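Ralf, proline/betaine transporter (Legionella pneumophila, PDB 4D7Q) probably acts as a guanine nucleotide exchange factor through its Legionella Sec7 domain, fused here to the capping domain of Rickettsia RalF in an engineered chimera. Local coordinates at residues S205-I211 against V330-T336; I300-L304 against A319-T323; L225-E230 against I280-K284; N246-K252 against S267-E273. The protein carries 2 engineered substitutions. The contacts are given in a common frame with arbitrary orientation. Residue numbers count along the deposited sequence, not the author numbering.

Contact 1. Residues S205-I211 against V330-T336; sequences SSPGYQI and VTSIKAT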
loop_
_atom_site.group_PDB
_atom_site.type_symbol
_atom_site.label_atom_id
_atom_site.label_comp_id
_atom_site.label_asym_id
_atom_site.label_seq_id
_atom_site.Cartn_x
_atom_site.Cartn_y
_atom_site.Cartn_z
ATOM N N SER A 205 -9.568 5.458 1.680
ATOM C CA SER A 205 -9.091 6.110 0.476
ATOM C C SER A 205 -7.589 6.268 0.566
ATOM O O SER A 205 -7.029 6.343 1.667
ATOM C CB SER A 205 -9.758 7.474 0.325
ATOM O OG SER A 205 -9.216 8.390 1.261
ATOM N N SER A 206 -6.940 6.321 -0.591
ATOM C CA SER A 206 -5.495 6.474 -0.688
ATOM C C SER A 206 -5.105 7.948 -0.984
ATOM O O SER A 206 -5.951 8.683 -1.513
ATOM C CB SER A 206 -4.958 5.551 -1.781
ATOM O OG SER A 206 -5.075 4.192 -1.387
ATOM N N PRO A 207 -3.839 8.381 -0.670
ATOM C CA PRO A 207 -3.415 9.757 -0.999
ATOM C C PRO A 207 -3.617 10.106 -2.472
ATOM O O PRO A 207 -3.404 9.266 -3.360
ATOM C CB PRO A 207 -1.911 9.749 -0.662
ATOM C CG PRO A 207 -1.763 8.691 0.366
ATOM C CD PRO A 207 -2.730 7.629 -0.044
ATOM N N GLY A 208 -4.017 11.349 -2.708
ATOM C CA GLY A 208 -4.266 11.858 -4.045
ATOM C C GLY A 208 -5.718 11.719 -4.436
ATOM O O GLY A 208 -6.608 11.801 -3.587
ATOM N N TYR A 209 -5.956 11.496 -5.731
ATOM C CA TYR A 209 -7.299 11.365 -6.293
ATOM C C TYR A 209 -7.657 9.914 -6.539
ATOM O O TYR A 209 -6.852 9.156 -7.099
ATOM C CB TYR A 209 -7.395 12.136 -7.600
ATOM C CG TYR A 209 -6.954 13.576 -7.504
ATOM C CD1 TYR A 209 -7.789 14.548 -6.952
ATOM C CD2 TYR A 209 -5.739 13.990 -8.053
ATOM C CE1 TYR A 209 -7.409 15.889 -6.918
ATOM C CE2 TYR A 209 -5.345 15.324 -8.015
ATOM C CZ TYR A 209 -6.192 16.275 -7.468
ATOM O OH TYR A 209 -5.784 17.588 -7.447
ATOM N N GLN A 210 -8.850 9.525 -6.096
ATOM C CA GLN A 210 -9.303 8.144 -6.227
ATOM C C GLN A 210 -10.677 8.104 -6.845
ATOM O O GLN A 210 -11.530 8.912 -6.506
ATOM C CB GLN A 210 -9.301 7.424 -4.870
ATOM C CG GLN A 210 -9.568 5.902 -4.957
ATOM C CD GLN A 210 -9.324 5.193 -3.649
ATOM O OE1 GLN A 210 -8.406 5.519 -2.907
ATOM N NE2 GLN A 210 -10.107 4.169 -3.362
ATOM N N ILE A 211 -10.873 7.172 -7.779
ATOM C CA ILE A 211 -12.157 6.951 -8.431
ATOM C C ILE A 211 -12.500 5.474 -8.260
ATOM O O ILE A 211 -11.869 4.611 -8.890
ATOM C CB ILE A 211 -12.238 7.416 -9.909
ATOM C CG1 ILE A 211 -11.542 8.790 -10.157
ATOM C CG2 ILE A 211 -13.720 7.421 -10.353
ATOM C CD1 ILE A 211 -11.557 9.293 -11.671
ATOM N N VAL A 330 -14.535 12.187 -9.114
ATOM C CA VAL A 330 -13.674 11.601 -8.104
ATOM C C VAL A 330 -14.476 11.195 -6.845
ATOM O O VAL A 330 -15.329 11.935 -6.437
ATOM C CB VAL A 330 -12.516 12.605 -7.841
ATOM C CG1 VAL A 330 -12.987 13.832 -7.123
ATOM C CG2 VAL A 330 -11.374 12.016 -7.108
ATOM N N THR A 331 -14.213 10.032 -6.247
ATOM C CA THR A 331 -14.913 9.538 -5.067
ATOM C C THR A 331 -14.277 10.075 -3.790
ATOM O O THR A 331 -14.929 10.166 -2.750
ATOM C CB THR A 331 -14.921 7.999 -5.019
ATOM O OG1 THR A 331 -15.661 7.559 -3.873
ATOM C CG2 THR A 331 -13.501 7.461 -4.938
ATOM N N SER A 332 -12.999 10.430 -3.876
ATOM C CA SER A 332 -12.273 10.963 -2.728
ATOM C C SER A 332 -11.033 11.709 -3.171
ATOM O O SER A 332 -10.407 11.358 -4.173
ATOM C CB SER A 332 -11.880 9.852 -1.755
ATOM O OG SER A 332 -10.860 9.047 -2.323
ATOM N N ILE A 333 -10.691 12.741 -2.409
ATOM C CA ILE A 333 -9.495 13.555 -2.576
ATOM C C ILE A 333 -8.797 13.454 -1.241
ATOM O O ILE A 333 -9.429 13.716 -0.217
ATOM C CB ILE A 333 -9.813 15.024 -2.961
ATOM C CG1 ILE A 333 -10.679 15.081 -4.266
ATOM C CG2 ILE A 333 -8.485 15.799 -3.098
ATOM C CD1 ILE A 333 -11.042 16.499 -4.851
ATOM N N LYS A 334 -7.522 13.020 -1.228
ATOM C CA LYS A 334 -6.797 12.870 0.030
ATOM C C LYS A 334 -5.460 13.558 -0.048
ATOM O O LYS A 334 -4.841 13.527 -1.109
ATOM C CB LYS A 334 -6.627 11.377 0.376
ATOM C CG LYS A 334 -6.211 11.096 1.814
ATOM C CD LYS A 334 -6.162 9.607 2.062
ATOM C CE LYS A 334 -6.143 9.280 3.526
ATOM N NZ LYS A 334 -6.155 7.811 3.743
ATOM N N ALA A 335 -5.000 14.174 1.069
ATOM C CA ALA A 335 -3.686 14.841 1.100
ATOM C C ALA A 335 -2.581 13.878 0.701
ATOM O O ALA A 335 -2.673 12.684 0.979
ATOM C CB ALA A 335 -3.391 15.376 2.503
ATOM N N THR A 336 -1.566 14.381 0.015
ATOM C CA THR A 336 -0.384 13.571 -0.284
ATOM C C THR A 336 0.608 13.953 0.820
ATOM O O THR A 336 0.293 14.819 1.635
ATOM C CB THR A 336 0.174 13.792 -1.698
ATOM O OG1 THR A 336 0.786 15.077 -1.785
ATOM C CG2 THR A 336 -0.851 13.580 -2.787
HETATM O O HOH W 1 -9.336 6.935 4.187
HETATM O O HOH W 2 -8.278 9.804 -2.448
#

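Contact 2. Residues I300-L304 against A319-T323; sequences IIQPL and AAQIT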
loop_
_atom_site.group_PDB
_atom_site.type_symbol
_atom_site.label_atom_id
_atom_site.label_comp_id
_atom_site.label_asym_id
_atom_site.label_seq_id
_atom_site.Cartn_x
_atom_site.Cartn_y
_atom_site.Cartn_z
ATOM N N ILE A 300 -6.176 5.302 -8.976
ATOM C CA ILE A 300 -5.566 6.248 -8.040
ATOM C C ILE A 300 -4.604 7.144 -8.837
ATOM O O ILE A 300 -3.649 6.644 -9.456
ATOM C CB ILE A 300 -4.885 5.556 -6.822
ATOM C CG1 ILE A 300 -5.932 4.745 -5.970
ATOM C CG2 ILE A 300 -4.140 6.596 -5.943
ATOM C CD1 ILE A 300 -5.313 3.716 -4.966
ATOM N N ILE A 301 -4.851 8.474 -8.800
ATOM C CA ILE A 301 -4.027 9.458 -9.510
ATOM C C ILE A 301 -3.236 10.322 -8.539
ATOM O O ILE A 301 -3.804 10.934 -7.636
ATOM C CB ILE A 301 -4.846 10.304 -10.536
ATOM C CG1 ILE A 301 -5.682 9.403 -11.473
ATOM C CG2 ILE A 301 -3.942 11.267 -11.351
ATOM C CD1 ILE A 301 -7.094 9.443 -11.157
ATOM N N GLN A 302 -1.920 10.393 -8.742
ATOM C CA GLN A 302 -1.071 11.184 -7.853
ATOM C C GLN A 302 -0.027 11.975 -8.591
ATOM O O GLN A 302 0.540 11.440 -9.541
ATOM C CB GLN A 302 -0.326 10.271 -6.839
ATOM C CG GLN A 302 -1.243 9.478 -5.885
ATOM C CD GLN A 302 -0.500 8.411 -5.105
ATOM O OE1 GLN A 302 0.695 8.175 -5.309
ATOM N NE2 GLN A 302 -1.178 7.759 -4.158
ATOM N N PRO A 303 0.317 13.207 -8.104
ATOM C CA PRO A 303 1.474 13.923 -8.677
ATOM C C PRO A 303 2.731 13.120 -8.296
ATOM O O PRO A 303 2.840 12.634 -7.165
ATOM C CB PRO A 303 1.457 15.286 -7.962
ATOM C CG PRO A 303 0.667 15.083 -6.737
ATOM C CD PRO A 303 -0.266 13.933 -6.952
ATOM N N LEU A 304 3.633 12.917 -9.243
ATOM C CA LEU A 304 4.811 12.095 -8.991
ATOM C C LEU A 304 5.976 12.780 -8.254
ATOM O O LEU A 304 6.492 13.814 -8.689
ATOM C CB LEU A 304 5.273 11.449 -10.309
ATOM C CG LEU A 304 6.060 10.140 -10.244
ATOM C CD1 LEU A 304 5.250 9.008 -9.585
ATOM C CD2 LEU A 304 6.494 9.723 -11.630
ATOM N N ALA A 319 -1.772 16.022 -12.344
ATOM C CA ALA A 319 -2.565 14.980 -11.673
ATOM C C ALA A 319 -4.058 15.383 -11.641
ATOM O O ALA A 319 -4.897 14.557 -11.999
ATOM C CB ALA A 319 -2.041 14.697 -10.269
ATOM N N ALA A 320 -4.376 16.677 -11.357
ATOM C CA ALA A 320 -5.768 17.160 -11.381
ATOM C C ALA A 320 -6.375 17.151 -12.794
ATOM O O ALA A 320 -7.554 16.828 -12.920
ATOM C CB ALA A 320 -5.881 18.546 -10.764
ATOM N N GLN A 321 -5.575 17.490 -13.850
ATOM C CA GLN A 321 -6.031 17.490 -15.270
ATOM C C GLN A 321 -6.388 16.081 -15.729
ATOM O O GLN A 321 -7.412 15.879 -16.386
ATOM C CB GLN A 321 -4.959 18.078 -16.214
ATOM C CG GLN A 321 -4.769 19.580 -16.043
ATOM C CD GLN A 321 -3.603 20.140 -16.819
ATOM O OE1 GLN A 321 -2.460 19.712 -16.680
ATOM N NE2 GLN A 321 -3.866 21.150 -17.617
ATOM N N ILE A 322 -5.526 15.113 -15.390
ATOM C CA ILE A 322 -5.709 13.692 -15.709
ATOM C C ILE A 322 -6.980 13.211 -15.022
ATOM O O ILE A 322 -7.826 12.592 -15.678
ATOM C CB ILE A 322 -4.474 12.864 -15.268
ATOM C CG1 ILE A 322 -3.254 13.179 -16.180
ATOM C CG2 ILE A 322 -4.802 11.333 -15.245
ATOM C CD1 ILE A 322 -1.865 12.754 -15.605
ATOM N N THR A 323 -7.122 13.526 -13.708
ATOM C CA THR A 323 -8.293 13.115 -12.928
ATOM C C THR A 323 -9.585 13.675 -13.500
ATOM O O THR A 323 -10.550 12.933 -13.664
ATOM C CB THR A 323 -8.139 13.443 -11.439
ATOM O OG1 THR A 323 -6.871 12.990 -10.970
ATOM C CG2 THR A 323 -9.197 12.777 -10.620
#

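Contact 3. Residues L225-E230 against I280-K284; sequences LNQFLE and IQVYK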
loop_
_atom_site.group_PDB
_atom_site.type_symbol
_atom_site.label_atom_id
_atom_site.label_comp_id
_atom_site.label_asym_id
_atom_site.label_seq_id
_atom_site.Cartn_x
_atom_site.Cartn_y
_atom_site.Cartn_z
ATOM N N LEU A 225 -8.516 3.805 -21.983
ATOM C CA LEU A 225 -7.321 3.402 -21.249
ATOM C C LEU A 225 -7.250 1.889 -21.114
ATOM O O LEU A 225 -6.234 1.296 -21.470
ATOM C CB LEU A 225 -7.255 4.098 -19.872
ATOM C CG LEU A 225 -6.110 3.695 -18.936
ATOM C CD1 LEU A 225 -4.734 3.994 -19.552
ATOM C CD2 LEU A 225 -6.257 4.364 -17.594
ATOM N N ASN A 226 -8.354 1.269 -20.671
ATOM C CA ASN A 226 -8.468 -0.172 -20.501
ATOM C C ASN A 226 -8.251 -0.943 -21.826
ATOM O O ASN A 226 -7.606 -1.991 -21.802
ATOM C CB ASN A 226 -9.796 -0.535 -19.830
ATOM C CG ASN A 226 -9.982 -2.017 -19.655
ATOM O OD1 ASN A 226 -9.193 -2.689 -18.984
ATOM N ND2 ASN A 226 -11.002 -2.567 -20.300
ATOM N N GLN A 227 -8.772 -0.412 -22.972
ATOM C CA GLN A 227 -8.588 -1.005 -24.307
ATOM C C GLN A 227 -7.091 -1.113 -24.652
ATOM O O GLN A 227 -6.676 -2.141 -25.181
ATOM C CB GLN A 227 -9.317 -0.196 -25.384
ATOM C CG GLN A 227 -10.799 -0.528 -25.495
ATOM C CD GLN A 227 -11.580 0.399 -26.401
ATOM O OE1 GLN A 227 -11.077 1.419 -26.899
ATOM N NE2 GLN A 227 -12.846 0.063 -26.628
ATOM N N PHE A 228 -6.280 -0.072 -24.331
ATOM C CA PHE A 228 -4.832 -0.115 -24.577
ATOM C C PHE A 228 -4.191 -1.208 -23.748
ATOM O O PHE A 228 -3.359 -1.954 -24.259
ATOM C CB PHE A 228 -4.149 1.229 -24.276
ATOM C CG PHE A 228 -4.552 2.381 -25.162
ATOM C CD1 PHE A 228 -4.417 2.298 -26.545
ATOM C CD2 PHE A 228 -4.998 3.577 -24.611
ATOM C CE1 PHE A 228 -4.795 3.361 -27.361
ATOM C CE2 PHE A 228 -5.378 4.638 -25.425
ATOM C CZ PHE A 228 -5.267 4.529 -26.792
ATOM N N LEU A 229 -4.592 -1.307 -22.473
ATOM C CA LEU A 229 -4.089 -2.319 -21.544
ATOM C C LEU A 229 -4.449 -3.732 -21.998
ATOM O O LEU A 229 -3.560 -4.568 -22.117
ATOM C CB LEU A 229 -4.578 -2.048 -20.105
ATOM C CG LEU A 229 -4.112 -0.730 -19.445
ATOM C CD1 LEU A 229 -4.469 -0.704 -17.979
ATOM C CD2 LEU A 229 -2.621 -0.507 -19.615
ATOM N N GLU A 230 -5.686 -3.937 -22.380
ATOM C CA GLU A 230 -6.148 -5.224 -22.839
ATOM C C GLU A 230 -5.594 -5.721 -24.194
ATOM O O GLU A 230 -5.447 -6.906 -24.345
ATOM C CB GLU A 230 -7.675 -5.268 -22.835
ATOM C CG GLU A 230 -8.271 -5.539 -21.464
ATOM C CD GLU A 230 -9.777 -5.436 -21.410
ATOM O OE1 GLU A 230 -10.393 -5.299 -22.469
ATOM O OE2 GLU A 230 -10.354 -5.496 -20.315
ATOM N N ILE A 280 -0.988 7.055 -12.740
ATOM C CA ILE A 280 -2.316 6.452 -12.665
ATOM C C ILE A 280 -2.131 5.001 -12.249
ATOM O O ILE A 280 -1.663 4.191 -13.047
ATOM C CB ILE A 280 -3.233 6.521 -13.927
ATOM C CG1 ILE A 280 -3.267 7.900 -14.630
ATOM C CG2 ILE A 280 -4.655 6.047 -13.542
ATOM C CD1 ILE A 280 -3.946 7.836 -16.089
ATOM N N GLN A 281 -2.552 4.654 -11.034
ATOM C CA GLN A 281 -2.523 3.256 -10.587
ATOM C C GLN A 281 -3.864 2.654 -10.967
ATOM O O GLN A 281 -4.904 3.197 -10.589
ATOM C CB GLN A 281 -2.311 3.145 -9.096
ATOM C CG GLN A 281 -0.958 3.666 -8.609
ATOM C CD GLN A 281 -0.961 3.645 -7.107
ATOM O OE1 GLN A 281 -1.257 2.625 -6.486
ATOM N NE2 GLN A 281 -0.711 4.783 -6.491
ATOM N N VAL A 282 -3.826 1.580 -11.783
ATOM C CA VAL A 282 -4.985 0.857 -12.326
ATOM C C VAL A 282 -5.174 -0.479 -11.574
ATOM O O VAL A 282 -4.260 -1.308 -11.533
ATOM C CB VAL A 282 -4.881 0.621 -13.869
ATOM C CG1 VAL A 282 -6.076 -0.209 -14.392
ATOM C CG2 VAL A 282 -4.771 1.952 -14.638
ATOM N N TYR A 283 -6.392 -0.685 -11.054
ATOM C CA TYR A 283 -6.831 -1.884 -10.338
ATOM C C TYR A 283 -8.076 -2.426 -10.939
ATOM O O TYR A 283 -9.043 -1.690 -11.142
ATOM C CB TYR A 283 -7.129 -1.580 -8.865
ATOM C CG TYR A 283 -5.924 -1.093 -8.103
ATOM C CD1 TYR A 283 -5.533 0.247 -8.157
ATOM C CD2 TYR A 283 -5.156 -1.970 -7.345
ATOM C CE1 TYR A 283 -4.395 0.691 -7.496
ATOM C CE2 TYR A 283 -4.045 -1.525 -6.642
ATOM C CZ TYR A 283 -3.675 -0.191 -6.710
ATOM O OH TYR A 283 -2.555 0.235 -6.051
ATOM N N LYS A 284 -8.078 -3.714 -11.213
ATOM C CA LYS A 284 -9.266 -4.382 -11.743
ATOM C C LYS A 284 -9.414 -5.730 -11.008
ATOM O O LYS A 284 -8.379 -6.367 -10.737
ATOM C CB LYS A 284 -9.165 -4.599 -13.268
ATOM C CG LYS A 284 -9.169 -3.306 -14.105
ATOM C CD LYS A 284 -9.548 -3.534 -15.567
ATOM C CE LYS A 284 -8.515 -4.333 -16.326
ATOM N NZ LYS A 284 -9.096 -4.972 -17.538
#

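Contact 4. Residues N246-K252 against S267-E273; sequences NLTIEFK and SVIIKDE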
loop_
_atom_site.group_PDB
_atom_site.type_symbol
_atom_site.label_atom_id
_atom_site.label_comp_id
_atom_site.label_asym_id
_atom_site.label_seq_id
_atom_site.Cartn_x
_atom_site.Cartn_y
_atom_site.Cartn_z
ATOM N N ASN A 246 1.280 17.765 -25.410
ATOM C CA ASN A 246 2.108 16.718 -25.991
ATOM C C ASN A 246 2.750 15.948 -24.824
ATOM O O ASN A 246 3.775 16.353 -24.267
ATOM C CB ASN A 246 3.116 17.312 -26.986
ATOM C CG ASN A 246 2.438 18.050 -28.119
ATOM O OD1 ASN A 246 1.381 17.644 -28.622
ATOM N ND2 ASN A 246 3.030 19.153 -28.549
ATOM N N LEU A 247 2.075 14.879 -24.436
ATOM C CA LEU A 247 2.468 14.017 -23.345
ATOM C C LEU A 247 3.432 12.912 -23.725
ATOM O O LEU A 247 3.487 12.472 -24.829
ATOM C CB LEU A 247 1.246 13.399 -22.670
ATOM C CG LEU A 247 0.168 14.304 -22.133
ATOM C CD1 LEU A 247 -1.043 13.542 -21.681
ATOM C CD2 LEU A 247 0.668 15.261 -21.074
ATOM N N THR A 248 4.176 12.475 -22.733
ATOM C CA THR A 248 5.023 11.317 -22.796
ATOM C C THR A 248 4.431 10.254 -21.856
ATOM O O THR A 248 4.373 10.450 -20.682
ATOM C CB THR A 248 6.437 11.732 -22.398
ATOM O OG1 THR A 248 6.959 12.579 -23.402
ATOM C CG2 THR A 248 7.299 10.596 -22.218
ATOM N N ILE A 249 3.970 9.139 -22.400
ATOM C CA ILE A 249 3.265 8.152 -21.623
ATOM C C ILE A 249 3.973 6.788 -21.652
ATOM O O ILE A 249 4.302 6.270 -22.691
ATOM C CB ILE A 249 1.782 8.034 -22.016
ATOM C CG1 ILE A 249 1.136 9.412 -22.077
ATOM C CG2 ILE A 249 1.062 7.139 -21.024
ATOM C CD1 ILE A 249 -0.238 9.483 -22.648
ATOM N N GLU A 250 4.210 6.275 -20.458
ATOM C CA GLU A 250 4.884 5.017 -20.150
ATOM C C GLU A 250 3.936 4.183 -19.288
ATOM O O GLU A 250 3.112 4.737 -18.558
ATOM C CB GLU A 250 6.147 5.345 -19.329
ATOM C CG GLU A 250 7.114 4.201 -19.077
ATOM C CD GLU A 250 8.265 4.537 -18.146
ATOM O OE1 GLU A 250 8.774 5.681 -18.208
ATOM O OE2 GLU A 250 8.673 3.644 -17.367
ATOM N N PHE A 251 4.059 2.861 -19.369
ATOM C CA PHE A 251 3.295 1.933 -18.540
ATOM C C PHE A 251 4.260 1.006 -17.824
ATOM O O PHE A 251 5.066 0.349 -18.478
ATOM C CB PHE A 251 2.240 1.140 -19.342
ATOM C CG PHE A 251 1.270 0.424 -18.427
ATOM C CD1 PHE A 251 0.262 1.122 -17.772
ATOM C CD2 PHE A 251 1.400 -0.940 -18.174
ATOM C CE1 PHE A 251 -0.608 0.469 -16.892
ATOM C CE2 PHE A 251 0.527 -1.596 -17.306
ATOM C CZ PHE A 251 -0.475 -0.890 -16.674
ATOM N N LYS A 252 4.188 0.969 -16.478
ATOM C CA LYS A 252 5.048 0.126 -15.643
ATOM C C LYS A 252 4.230 -1.075 -15.173
ATOM O O LYS A 252 3.226 -0.913 -14.481
ATOM C CB LYS A 252 5.622 0.922 -14.464
ATOM C CG LYS A 252 6.664 1.977 -14.887
ATOM C CD LYS A 252 7.443 2.516 -13.676
ATOM C CE LYS A 252 8.358 3.677 -14.004
ATOM N NZ LYS A 252 9.589 3.254 -14.730
ATOM N N SER A 267 1.024 0.846 -13.459
ATOM C CA SER A 267 0.973 2.309 -13.403
ATOM C C SER A 267 1.289 2.982 -14.730
ATOM O O SER A 267 2.289 2.664 -15.381
ATOM C CB SER A 267 1.917 2.849 -12.330
ATOM O OG SER A 267 1.406 2.688 -11.016
ATOM N N VAL A 268 0.410 3.919 -15.113
ATOM C CA VAL A 268 0.534 4.788 -16.265
ATOM C C VAL A 268 1.328 5.995 -15.745
ATOM O O VAL A 268 0.855 6.692 -14.845
ATOM C CB VAL A 268 -0.843 5.260 -16.785
ATOM C CG1 VAL A 268 -0.690 6.068 -18.069
ATOM C CG2 VAL A 268 -1.823 4.093 -16.974
ATOM N N ILE A 269 2.533 6.226 -16.295
ATOM C CA ILE A 269 3.389 7.341 -15.923
ATOM C C ILE A 269 3.249 8.372 -17.018
ATOM O O ILE A 269 3.504 8.075 -18.188
ATOM C CB ILE A 269 4.869 6.898 -15.650
ATOM C CG1 ILE A 269 4.965 5.749 -14.566
ATOM C CG2 ILE A 269 5.778 8.101 -15.294
ATOM C CD1 ILE A 269 4.403 6.053 -13.151
ATOM N N ILE A 270 2.759 9.570 -16.647
ATOM C CA ILE A 270 2.492 10.663 -17.587
ATOM C C ILE A 270 3.319 11.889 -17.276
ATOM O O ILE A 270 3.289 12.401 -16.150
ATOM C CB ILE A 270 0.977 10.985 -17.688
ATOM C CG1 ILE A 270 0.154 9.713 -18.012
ATOM C CG2 ILE A 270 0.705 12.106 -18.708
ATOM C CD1 ILE A 270 -1.349 9.855 -17.958
ATOM N N LYS A 271 4.031 12.383 -18.312
ATOM C CA LYS A 271 4.854 13.573 -18.226
ATOM C C LYS A 271 4.456 14.550 -19.306
ATOM O O LYS A 271 4.267 14.146 -20.458
ATOM C CB LYS A 271 6.361 13.227 -18.298
ATOM C CG LYS A 271 6.837 12.433 -17.069
ATOM C CD LYS A 271 8.269 11.952 -17.171
ATOM C CE LYS A 271 8.630 11.111 -15.968
ATOM N NZ LYS A 271 9.748 10.165 -16.254
ATOM N N ASP A 272 4.311 15.811 -18.942
ATOM C CA ASP A 272 4.046 16.852 -19.914
ATOM C C ASP A 272 5.282 17.629 -20.328
ATOM O O ASP A 272 6.368 17.278 -19.969
ATOM C CB ASP A 272 2.913 17.775 -19.489
ATOM C CG ASP A 272 3.200 18.553 -18.229
ATOM O OD1 ASP A 272 4.330 18.927 -17.958
ATOM O OD2 ASP A 272 2.258 18.791 -17.494
ATOM N N GLU A 273 5.081 18.681 -21.109
ATOM C CA GLU A 273 6.174 19.482 -21.669
ATOM C C GLU A 273 6.797 20.471 -20.649
ATOM O O GLU A 273 7.842 21.004 -20.871
ATOM C CB GLU A 273 5.720 20.193 -22.973
ATOM C CG GLU A 273 4.223 20.144 -23.275
ATOM C CD GLU A 273 3.854 20.155 -24.762
ATOM O OE1 GLU A 273 4.757 20.183 -25.638
ATOM O OE2 GLU A 273 2.647 20.162 -25.060
#

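Contact 1. Residues S205-I211 against V330-T336
Lys334 gives up more surface here than any other residue, with Ser205 next. The all-trans side chain of Lys334 extends from the sheet face toward Ser205, with Ser205 OG 3.4 Å from its CD, and NZ donates a 2.7 Å hydrogen bond to Ser205 O. The same ammonium group forms a salt bridge with Glu62 of the Sec7 part, a pairing across the two parts of the fusion. Ser205 also covers the edge strand, its CB 3.3 Å from Ser332 OG. Around the Lys334 backbone the two strands pair antiparallel: Gly208 N to Lys334 O and Lys334 N to Gly208 O are both 2.8 Å. Gly208, at phi 94° and psi -147°, has a conformation in which a CB would jam against the preceding carbonyl. At the next hydrogen-bonded pair, Gln210 N reaches Ser332 O at 3.1 Å, and Gln210 O takes Thr331 N at 2.9 Å and, weakly, Ser332 N at 3.4 Å. On the face carrying Tyr209 and Ile333, Tyr209 CE1 lies 4.0 Å from Ile333 CG2, and helix 341-351 covers both side chains. With Thr331 and Ser332 both opposite Gln210, this is a classic beta bulge, at the edge of the capping domain's antiparallel sheet.

Contact 2. Residues I300-L304 against A319-T323
Ile301 lays its side chain over one turn of helix 319-323, and it gives most of the strand's share of the buried surface. Its CG2 sits 4.1 Å from Ala319 CB and 4.0 Å from Ile322 CG2, while its CB comes within 3.4 Å of Thr323 OG1. That hydroxyl is turned back into the helix, donating a 2.7 Å hydrogen bond to Ala319 O, so it meets the isoleucine with its polar needs already served. Further along the strand, Pro303 comes close to the small Ala319 of the helix: Ala319 CB is 3.5 Å from Pro303 N and 3.8 Å from Pro303 CD. No hydrogen bond joins the two segments; this is apolar helix-on-sheet packing, with the short axes 7.9 Å apart and running at 156°, nearly antiparallel. In the capping domain, strand 297-303 lies between strands 208-214 and 277-283. Helix 313-325 spans all three, since Ala319, Ala320 and Thr323 touch Tyr209 and Ile322 touches Ile280; Ala320 also touches helix 341-351.

Contact 3. Residues L225-E230 against I280-K284
This is a helix packed across a beta sheet in the capping domain, apolar along most of its length and polar at the Lys284 end. Helix 225-230 crosses strand 280-283 at 71°, with the short axes 11.4 Å apart, a gap filled by side chains. The alternation of the strand turns Ile280, Val282 and Lys284 toward the helix, whereas Gln281 and Tyr283 lie on the other face, where they hydrogen-bond with Glu109 and Ala110 of the Sec7 part, a contact between the two parts of the engineered fusion. From the helix, Leu225 and Leu229, one turn apart, meet Val282: Leu225 CD2 is 4.1 Å from Val282 CG2, and Leu229 CD1 is 4.0 Å from Val282 CG1. Leu225 CD2 also touches Ile280 CD1 at 4.4 Å, and Val268 of the next strand adds to this layer. At the polar end Lys284 brings NZ to Asn226 OD1, a 2.7 Å hydrogen bond, and to Glu230 OE2, a 3.1 Å salt bridge. Asn226 ND2 in turn donates weakly to Glu230 OE2 at 3.0 Å. The chemistry implies a division: an apolar layer of leucine, valine and isoleucine, with one lysine held by a neutral and a charged acceptor beside it.

Contact 4. Residues N246-K252 against S267-E273
Strands 248-252 and 267-271 run antiparallel, their short axes 4.6 Å apart at 159°, in unbroken register. The hydrogen-bonded pairs are Thr248 with Lys271, Glu250 with Ile269 and Lys252 with Ser267, each bonded in both directions: Thr248 N to Lys271 O is 2.8 Å, Ile269 N to Glu250 O 2.8 Å and Ser267 N to Lys252 O 3.0 Å. Between them lie the non-hydrogen-bonded pairs Ile249-Ile270 and Phe251-Val268, where CA-H...O contacts form, such as Ile249 CA to Ile269 O at 3.4 Å. Beyond the strand ends, Glu273 curls back so that its OE2 accepts a 2.8 Å bond from Asn246 N. One face is apolar: Ile249 CG2 packs on Val268 CG1 at 3.6 Å, Leu247 CD1 on Ile270 CG2 at 3.7 Å, and Phe251 CD1, at the ring edge, lies 3.7 Å from Val268 CG2. The other face carries Thr248, Glu250, Lys252, Ser267 and Lys271 with Ile269 among them; here Lys252 NZ bridges to Glu250 OE2 at 2.8 Å, and Lys252 CE lies 4.0 Å from Ile269 CG1. Strand 248-252 is an outermost strand of the capping domain's sheet, and strand 264-271 bonds on to strand 277-283. Helix 220-230 covers Phe251 and Val268, while helix 313-325 reaches Ile270 with Ile322.

Overall arrangement
All four contacts belong to one six-stranded antiparallel sheet of the capping domain. Contact 4 and contact 1 hold its two outermost strands; the centres of these two contacts lie about 20 Å apart. Contacts 2 and 3 pack helices on the strands between. Tyr209 O to Ile301 N, 2.7 Å, joins contacts 1 and 2; Ile300 O to Gln281 N, 2.8 Å, joins 2 and 3; Ile280 N to Val268 O, 2.8 Å, joins 3 and 4. Beneath the helices the apolar layer is continuous: Ile322 CD1 and Ile280 CD1 each lie 3.8 Å from Ile270 CD1, and Leu229 CD2 meets Phe251 CE1 at 3.5 Å. Contacts 2, 3 and 4 are nested along the chain within contact 1.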